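Local coordinates for Lic11098 (Leptospira interrogans serogroup Icterohaemorrhagiae serovar copenhageni, PDB 4U08), which is of unknown function but is a leucine-rich repeat protein of a novel subfamily and a possible virulence factor, at residues Q46-D51 and K60-L65. Sequence-based numbering, arbitrary orientation.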
loop_
_atom_site.group_PDB
_atom_site.type_symbol
_atom_site.label_atom_id
_atom_site.label_comp_id
_atom_site.label_asym_id
_atom_site.label_seq_id
_atom_site.Cartn_x
_atom_site.Cartn_y
_atom_site.Cartn_z
ATOM N N GLN A 46 9.870 -6.322 -30.932
ATOM C CA GLN A 46 8.715 -5.897 -30.129
ATOM C C GLN A 46 9.057 -5.850 -28.658
ATOM O O GLN A 46 8.507 -5.022 -27.932
ATOM C CB GLN A 46 7.523 -6.829 -30.365
ATOM C CG GLN A 46 6.941 -6.720 -31.770
ATOM C CD GLN A 46 5.655 -7.481 -31.884
ATOM O OE1 GLN A 46 5.635 -8.638 -32.305
ATOM N NE2 GLN A 46 4.552 -6.854 -31.493
ATOM N N LEU A 47 9.948 -6.743 -28.212
ATOM C CA LEU A 47 10.360 -6.809 -26.815
ATOM C C LEU A 47 11.866 -6.997 -26.717
ATOM O O LEU A 47 12.442 -7.920 -27.324
ATOM C CB LEU A 47 9.590 -7.921 -26.038
ATOM C CG LEU A 47 9.717 -7.912 -24.505
ATOM C CD1 LEU A 47 8.446 -8.431 -23.854
ATOM C CD2 LEU A 47 10.936 -8.720 -24.018
ATOM N N LEU A 48 12.493 -6.126 -25.932
ATOM C CA LEU A 48 13.919 -6.165 -25.707
ATOM C C LEU A 48 14.165 -6.268 -24.213
ATOM O O LEU A 48 13.792 -5.371 -23.458
ATOM C CB LEU A 48 14.589 -4.912 -26.332
ATOM C CG LEU A 48 16.088 -4.718 -26.084
ATOM C CD1 LEU A 48 16.898 -5.935 -26.545
ATOM C CD2 LEU A 48 16.581 -3.446 -26.757
ATOM N N ASN A 49 14.750 -7.384 -23.779
ATOM C CA ASN A 49 15.028 -7.582 -22.372
ATOM C C ASN A 49 16.524 -7.449 -22.105
ATOM O O ASN A 49 17.317 -8.293 -22.522
ATOM C CB ASN A 49 14.441 -8.911 -21.865
ATOM C CG ASN A 49 14.406 -9.028 -20.363
ATOM O OD1 ASN A 49 15.077 -8.292 -19.634
ATOM N ND2 ASN A 49 13.663 -9.993 -19.856
ATOM N N LEU A 50 16.901 -6.367 -21.421
ATOM C CA LEU A 50 18.288 -6.055 -21.069
ATOM C C LEU A 50 18.494 -6.051 -19.550
ATOM O O LEU A 50 19.506 -5.540 -19.067
ATOM C CB LEU A 50 18.697 -4.699 -21.690
ATOM C CG LEU A 50 18.658 -4.594 -23.227
ATOM C CD1 LEU A 50 19.028 -3.197 -23.686
ATOM C CD2 LEU A 50 19.593 -5.602 -23.876
ATOM N N ASP A 51 17.532 -6.631 -18.795
ATOM C CA ASP A 51 17.542 -6.686 -17.332
ATOM C C ASP A 51 18.757 -7.384 -16.772
ATOM O O ASP A 51 19.267 -8.311 -17.394
ATOM C CB ASP A 51 16.305 -7.430 -16.801
ATOM C CG ASP A 51 14.968 -6.721 -16.937
ATOM O OD1 ASP A 51 14.963 -5.493 -17.202
ATOM O OD2 ASP A 51 13.928 -7.393 -16.773
ATOM N N LYS A 60 22.550 5.570 -29.453
ATOM C CA LYS A 60 21.541 6.452 -30.056
ATOM C C LYS A 60 20.644 5.696 -31.048
ATOM O O LYS A 60 19.492 6.078 -31.256
ATOM C CB LYS A 60 22.199 7.689 -30.712
ATOM C CG LYS A 60 23.323 7.371 -31.707
ATOM C CD LYS A 60 23.950 8.631 -32.303
ATOM C CE LYS A 60 23.533 8.882 -33.736
ATOM N NZ LYS A 60 24.196 7.951 -34.690
ATOM N N GLU A 61 21.161 4.592 -31.610
ATOM C CA GLU A 61 20.457 3.744 -32.578
ATOM C C GLU A 61 19.268 2.990 -31.968
ATOM O O GLU A 61 18.437 2.469 -32.720
ATOM C CB GLU A 61 21.431 2.790 -33.293
ATOM C CG GLU A 61 22.536 3.502 -34.066
ATOM C CD GLU A 61 23.862 3.664 -33.342
ATOM O OE1 GLU A 61 23.859 4.030 -32.145
ATOM O OE2 GLU A 61 24.912 3.445 -33.987
ATOM N N ILE A 62 19.142 2.997 -30.613
ATOM C CA ILE A 62 18.000 2.386 -29.918
ATOM C C ILE A 62 16.697 3.045 -30.391
ATOM O O ILE A 62 15.673 2.367 -30.457
ATOM C CB ILE A 62 18.147 2.322 -28.362
ATOM C CG1 ILE A 62 17.229 1.224 -27.755
ATOM C CG2 ILE A 62 17.916 3.683 -27.691
ATOM C CD1 ILE A 62 17.767 0.530 -26.491
ATOM N N GLY A 63 16.782 4.321 -30.790
ATOM C CA GLY A 63 15.668 5.100 -31.314
ATOM C C GLY A 63 15.085 4.572 -32.612
ATOM O O GLY A 63 13.952 4.914 -32.951
ATOM N N LYS A 64 15.841 3.723 -33.355
ATOM C CA LYS A 64 15.374 3.154 -34.634
ATOM C C LYS A 64 14.358 2.003 -34.476
ATOM O O LYS A 64 13.712 1.624 -35.460
ATOM C CB LYS A 64 16.555 2.717 -35.536
ATOM C CG LYS A 64 17.570 3.820 -35.876
ATOM C CD LYS A 64 17.317 4.662 -37.154
ATOM C CE LYS A 64 17.234 6.114 -36.759
ATOM N NZ LYS A 64 16.661 6.950 -37.845
ATOM N N LEU A 65 14.203 1.458 -33.250
ATOM C CA LEU A 65 13.277 0.350 -32.971
ATOM C C LEU A 65 11.829 0.858 -32.932
ATOM O O LEU A 65 11.218 0.955 -31.869
ATOM C CB LEU A 65 13.684 -0.387 -31.671
ATOM C CG LEU A 65 15.135 -0.868 -31.588
ATOM C CD1 LEU A 65 15.493 -1.308 -30.175
ATOM C CD2 LEU A 65 15.404 -1.999 -32.576
#
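Leu48 reaches from the concave-side strand 47-49 of a leucine-rich repeat solenoid to Ile62 and Leu65 on the convex-side 3-10 segment 60-64 and the residue after it, across the hydrophobic core of the coil. Leu48 is also flanked by Leu25 and Leu71 of the neighbouring strands, so the same leucine joins concave and convex sides within one coil and successive coils along the solenoid. On the far side of the strand Asn49 faces the concave surface, where its OD1 takes Asp51 N in the carbonyl plane at 3.1 Å, an Asx turn that bends the chain as it leaves the strand. The convex segment begins with Lys60 and Glu61, whose carbonyls hold the next turn: Lys60 O accepts from Gly63 N and Glu61 O from Lys64 N, the latter at 3.0 Å. Ile62 is the first residue to point inward. Its CG1 lies roughly anti to the backbone N (chi1 -158°), on the strand side, and CD1 at its end stands 4.2 Å from Leu48 CD2, the two side chains meeting at a slant. Leu50, also directed inward, comes less close and packs on Leu27 and Leu73 of the adjoining loops. Gly63, buried and without a side chain, continues the 3-10 turn, and Lys64 sends its amine outward on the convex surface. Leu65 N bonds to Ile62 O at 3.3 Å, and Leu65, three residues on from Ile62, also points inward. It completes the contact: its side chain crosses that of Leu48 at about a right angle and brings CD1 to 4.2 Å from Leu48 CD2, the same methyl that meets Ile62 CD1.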